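Local structure of RNA-binding protein, putative (Trypanosoma brucei, 6E4P) at residues E[18-23]-E[61-66]; E[6-11]-E[39-44]. The protein probably binds mRNA through an RNA recognition motif, the domain that makes up this fragment of a longer protein. All coordinates share one frame; numbering follows the deposited sequence.

From the N terminus, strand 5-9 leads into residues 10-11. Residues 6-11 pair with 39-44 in interaction 2, closing a loop of 27 residues. That loop contains helix 17-24 and strand 30-35. Residues 18-23 of that helix pack on 61-66 in interaction 1, closing a loop of 37 residues. The two contacts therefore cross along the chain and neither nests inside the other. Interaction 2 joins two neighbouring strands of the sheet, while interaction 1 ties the helix to an edge strand, 61-63, of the same sheet. They touch where L20 of the helix packs on L11 and A41, and where A66 packs on G10.

Interaction 1: residues E[18-23]-E[61-66]; sequences HTLKDH and SELEGA. With nucleotides of chain A.
A ring nitrogen of H23 bonds to the hydroxyl of S61, next to a backbone amide that holds an RNA phosphate. H23 NE2 donates to S61 OG at 2.8 Å, with an N-H...O angle of 163° and the acceptor 5° out of the ring plane. CG stands anti to the backbone N (chi1 -178°), which carries the ring from the helix to the strand. S61 OG also bonds to L58 O, so two partners grip it. E62 N donates a hydrogen bond to OP1 of U3 of chain A at 3.0 Å. H23 and S61 also pack on a sugar of the bound RNA.

The side chains of L63 and H23 run alongside, pointing opposite ways. L63 CD2 lies 3.9 Å from H23 CB, and L63 CB lies over one ring face. CD2 also packs on L20 CD1. E64 crosses T19 at about a right angle, with OE1 3.1 Å from T19 OG1. T16 O competes for that hydroxyl, and T15 OG1 bonds to OE1. E62 OE2, just before the type I' turn L63-A66, accepts G65 N. In this RNA recognition motif, helix 17-24 packs on edge strand 61-63 beside bound RNA, with L68 of strand 66-70 touching both.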
# COMPACT_ATOMS: atom_id res chain seq x y z
N HIS E 18 0.37 7.95 6.29
CA HIS E 18 0.04 7.46 7.62
C HIS E 18 -1.03 6.38 7.56
O HIS E 18 -0.88 5.31 8.14
CB HIS E 18 -0.42 8.62 8.52
CG HIS E 18 0.61 9.70 8.69
ND1 HIS E 18 0.68 10.79 7.85
CD2 HIS E 18 1.62 9.84 9.58
CE1 HIS E 18 1.68 11.57 8.23
NE2 HIS E 18 2.26 11.02 9.28
N THR E 19 -2.11 6.65 6.84
CA THR E 19 -3.20 5.69 6.71
C THR E 19 -2.84 4.53 5.77
O THR E 19 -3.33 3.41 5.95
CB THR E 19 -4.48 6.34 6.18
OG1 THR E 19 -4.20 7.01 4.95
CG2 THR E 19 -5.00 7.35 7.19
N LEU E 20 -2.01 4.80 4.77
CA LEU E 20 -1.60 3.75 3.85
C LEU E 20 -0.66 2.77 4.54
O LEU E 20 -0.82 1.56 4.40
CB LEU E 20 -0.92 4.34 2.61
CG LEU E 20 -0.43 3.28 1.63
CD1 LEU E 20 -1.56 2.33 1.24
CD2 LEU E 20 0.16 3.93 0.40
N LYS E 21 0.32 3.29 5.28
CA LYS E 21 1.25 2.44 6.01
C LYS E 21 0.54 1.58 7.06
O LYS E 21 0.88 0.41 7.25
CB LYS E 21 2.34 3.28 6.68
CG LYS E 21 3.33 2.47 7.50
CD LYS E 21 4.32 3.35 8.24
CE LYS E 21 5.33 3.96 7.30
NZ LYS E 21 6.61 4.22 8.01
N ASP E 22 -0.45 2.15 7.73
CA ASP E 22 -1.21 1.42 8.74
C ASP E 22 -1.97 0.25 8.12
O ASP E 22 -1.97 -0.86 8.66
CB ASP E 22 -2.18 2.35 9.47
CG ASP E 22 -3.20 1.60 10.30
OD1 ASP E 22 -2.83 1.09 11.38
OD2 ASP E 22 -4.38 1.52 9.88
N HIS E 23 -2.62 0.51 6.99
CA HIS E 23 -3.31 -0.53 6.22
C HIS E 23 -2.35 -1.63 5.78
O HIS E 23 -2.62 -2.82 5.97
CB HIS E 23 -3.99 0.10 5.00
CG HIS E 23 -4.76 -0.87 4.17
ND1 HIS E 23 -5.92 -1.47 4.61
CD2 HIS E 23 -4.55 -1.34 2.91
CE1 HIS E 23 -6.39 -2.27 3.66
NE2 HIS E 23 -5.58 -2.21 2.62
N SER E 61 -8.32 -4.53 -1.62
CA SER E 61 -8.67 -4.24 -0.24
C SER E 61 -9.20 -2.82 -0.14
O SER E 61 -8.89 -1.97 -0.98
CB SER E 61 -7.46 -4.43 0.70
OG SER E 61 -6.39 -3.57 0.36
N GLU E 62 -10.02 -2.57 0.88
CA GLU E 62 -10.68 -1.28 1.01
C GLU E 62 -9.92 -0.38 1.98
O GLU E 62 -9.52 -0.81 3.07
CB GLU E 62 -12.13 -1.49 1.47
CG GLU E 62 -12.97 -0.22 1.50
CD GLU E 62 -13.05 0.40 2.89
OE1 GLU E 62 -12.93 -0.34 3.89
OE2 GLU E 62 -13.23 1.63 2.98
N LEU E 63 -9.71 0.87 1.58
CA LEU E 63 -9.06 1.85 2.44
C LEU E 63 -9.69 3.23 2.25
O LEU E 63 -9.65 3.79 1.15
CB LEU E 63 -7.56 1.92 2.16
CG LEU E 63 -6.78 2.94 3.00
CD1 LEU E 63 -6.98 2.68 4.48
CD2 LEU E 63 -5.30 2.93 2.65
N GLU E 64 -10.26 3.75 3.33
CA GLU E 64 -10.95 5.04 3.33
C GLU E 64 -11.93 5.15 2.17
O GLU E 64 -11.97 6.17 1.47
CB GLU E 64 -9.93 6.18 3.32
CG GLU E 64 -9.20 6.34 4.65
CD GLU E 64 -7.93 7.16 4.56
OE1 GLU E 64 -7.07 6.84 3.70
OE2 GLU E 64 -7.77 8.12 5.35
N GLY E 65 -12.71 4.09 1.97
CA GLY E 65 -13.77 4.09 0.98
C GLY E 65 -13.35 3.66 -0.42
O GLY E 65 -14.20 3.40 -1.27
N ALA E 66 -12.05 3.58 -0.64
CA ALA E 66 -11.52 3.28 -1.97
C ALA E 66 -11.08 1.83 -2.09
O ALA E 66 -10.77 1.18 -1.09
CB ALA E 66 -10.36 4.22 -2.29
P U A 3 -11.14 -6.17 2.96
OP1 U A 3 -10.31 -4.98 2.66
OP2 U A 3 -12.32 -6.00 3.86
O5' U A 3 -11.57 -6.87 1.60
C5' U A 3 -12.19 -8.15 1.59
C4' U A 3 -13.19 -8.26 0.47
O4' U A 3 -14.50 -7.83 0.94
C3' U A 3 -12.93 -7.37 -0.74
O3' U A 3 -12.00 -7.94 -1.65
C2' U A 3 -14.32 -7.19 -1.34
O2' U A 3 -14.70 -8.33 -2.09
C1' U A 3 -15.18 -7.14 -0.08
N1 U A 3 -15.45 -5.76 0.38
C2 U A 3 -16.54 -5.17 -0.21
O2 U A 3 -17.19 -5.75 -1.06
N3 U A 3 -16.82 -3.90 0.23
C4 U A 3 -16.13 -3.18 1.18
O4 U A 3 -16.51 -2.04 1.46
C5 U A 3 -15.01 -3.86 1.74
C6 U A 3 -14.71 -5.11 1.34

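Interaction 2: residues E[6-11]-E[39-44]; sequences VQVSGL and GRAVVE
L11 carries its side chain across G39 O and ends on A41. CB lies 3.3 Å from G39 O. CG follows at 3.5 Å from the same oxygen. CD1 is 3.9 Å from both G39 O and A41 CB. CG sits beside the backbone N (chi1 -65°), and the chain then runs out extended (chi2 178°), which carries CD1 over to the alanine. The backbone of L11 holds G39 O as well. L11 N donates to it at 3.0 Å, in the carbonyl plane and on a lone pair. G39 has no side chain and a positive phi, and its backbone lies close against L11.

Beyond this bond, strands 5-9 and 41-45 run antiparallel. V6 with V43 and V8 with A41 are hydrogen-bonded pairs, each with two bonds. Q7 with V42 is the non-hydrogen-bonded pair between them. V6 N to V43 O is short, 2.7 Å, and nearly straight at 171°. R40 CA adds a CA-H...O contact to V8 O.

V6, V8, A41 and V43 share one face of the sheet. V8 CG2 meets V43 CG2 at 4.1 Å, and V8 CB meets A41 CB at the same distance. L20 and L24 of helix 17-24 cover A41 and V43. Q7 and V42 point to the other face. Strands 5-9 and 41-45 are the two central strands of the RNA recognition motif sheet. The chemistry implies that backbone bonds fix their register, while apolar side chains pack under helix 17-24.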
# COMPACT_ATOMS: atom_id res chain seq x y z
N VAL E 6 6.78 -1.90 -4.22
CA VAL E 6 5.43 -2.27 -4.67
C VAL E 6 4.66 -1.00 -5.02
O VAL E 6 4.69 -0.04 -4.26
CB VAL E 6 4.69 -3.09 -3.59
CG1 VAL E 6 3.23 -3.29 -3.96
CG2 VAL E 6 5.38 -4.43 -3.38
N GLN E 7 3.97 -1.01 -6.16
CA GLN E 7 3.17 0.14 -6.55
C GLN E 7 1.75 -0.02 -6.06
O GLN E 7 1.15 -1.08 -6.22
CB GLN E 7 3.16 0.33 -8.07
CG GLN E 7 4.49 0.72 -8.68
CD GLN E 7 4.39 0.93 -10.17
OE1 GLN E 7 3.41 0.54 -10.81
NE2 GLN E 7 5.41 1.57 -10.74
N VAL E 8 1.21 1.06 -5.49
CA VAL E 8 -0.17 1.07 -5.03
C VAL E 8 -0.97 2.01 -5.90
O VAL E 8 -0.48 3.08 -6.27
CB VAL E 8 -0.27 1.51 -3.56
CG1 VAL E 8 -1.70 1.38 -3.08
CG2 VAL E 8 0.67 0.71 -2.67
N SER E 9 -2.20 1.62 -6.23
CA SER E 9 -3.07 2.47 -7.03
C SER E 9 -4.51 2.42 -6.53
O SER E 9 -4.90 1.51 -5.80
CB SER E 9 -3.00 2.05 -8.51
OG SER E 9 -3.24 0.66 -8.67
N GLY E 10 -5.30 3.42 -6.92
CA GLY E 10 -6.71 3.45 -6.59
C GLY E 10 -7.03 4.14 -5.27
O GLY E 10 -8.16 4.08 -4.80
N LEU E 11 -6.04 4.80 -4.68
CA LEU E 11 -6.19 5.42 -3.37
C LEU E 11 -7.14 6.61 -3.39
O LEU E 11 -7.27 7.31 -4.40
CB LEU E 11 -4.84 5.88 -2.82
CG LEU E 11 -3.80 4.80 -2.51
CD1 LEU E 11 -2.51 5.44 -2.03
CD2 LEU E 11 -4.34 3.85 -1.47
N GLY E 39 -3.87 9.15 -6.79
CA GLY E 39 -4.19 7.96 -6.03
C GLY E 39 -3.11 6.89 -6.08
O GLY E 39 -3.38 5.72 -5.81
N ARG E 40 -1.89 7.30 -6.42
CA ARG E 40 -0.78 6.37 -6.51
C ARG E 40 0.16 6.48 -5.31
O ARG E 40 0.26 7.53 -4.68
CB ARG E 40 0.03 6.61 -7.79
CG ARG E 40 -0.76 6.45 -9.08
CD ARG E 40 0.02 7.06 -10.23
NE ARG E 40 0.23 8.50 -10.03
CZ ARG E 40 1.35 9.14 -10.32
NH1 ARG E 40 2.39 8.48 -10.82
NH2 ARG E 40 1.44 10.45 -10.10
N ALA E 41 0.86 5.39 -5.03
CA ALA E 41 1.91 5.40 -4.03
C ALA E 41 2.97 4.38 -4.38
O ALA E 41 2.72 3.46 -5.16
CB ALA E 41 1.35 5.13 -2.65
N VAL E 42 4.17 4.56 -3.83
CA VAL E 42 5.23 3.58 -3.95
C VAL E 42 5.71 3.21 -2.55
O VAL E 42 5.96 4.09 -1.73
CB VAL E 42 6.41 4.10 -4.79
CG1 VAL E 42 7.56 3.08 -4.80
CG2 VAL E 42 5.95 4.40 -6.21
N VAL E 43 5.80 1.91 -2.29
CA VAL E 43 6.10 1.40 -0.96
C VAL E 43 7.21 0.34 -1.04
O VAL E 43 7.29 -0.42 -2.01
CB VAL E 43 4.83 0.80 -0.30
CG1 VAL E 43 5.14 0.25 1.08
CG2 VAL E 43 3.72 1.85 -0.21
N GLU E 44 8.07 0.32 -0.03
CA GLU E 44 9.05 -0.75 0.12
C GLU E 44 8.82 -1.48 1.43
O GLU E 44 8.74 -0.85 2.48
CB GLU E 44 10.47 -0.20 0.06
CG GLU E 44 11.53 -1.27 -0.13
CD GLU E 44 12.93 -0.71 -0.17
OE1 GLU E 44 13.10 0.44 -0.64
OE2 GLU E 44 13.88 -1.41 0.26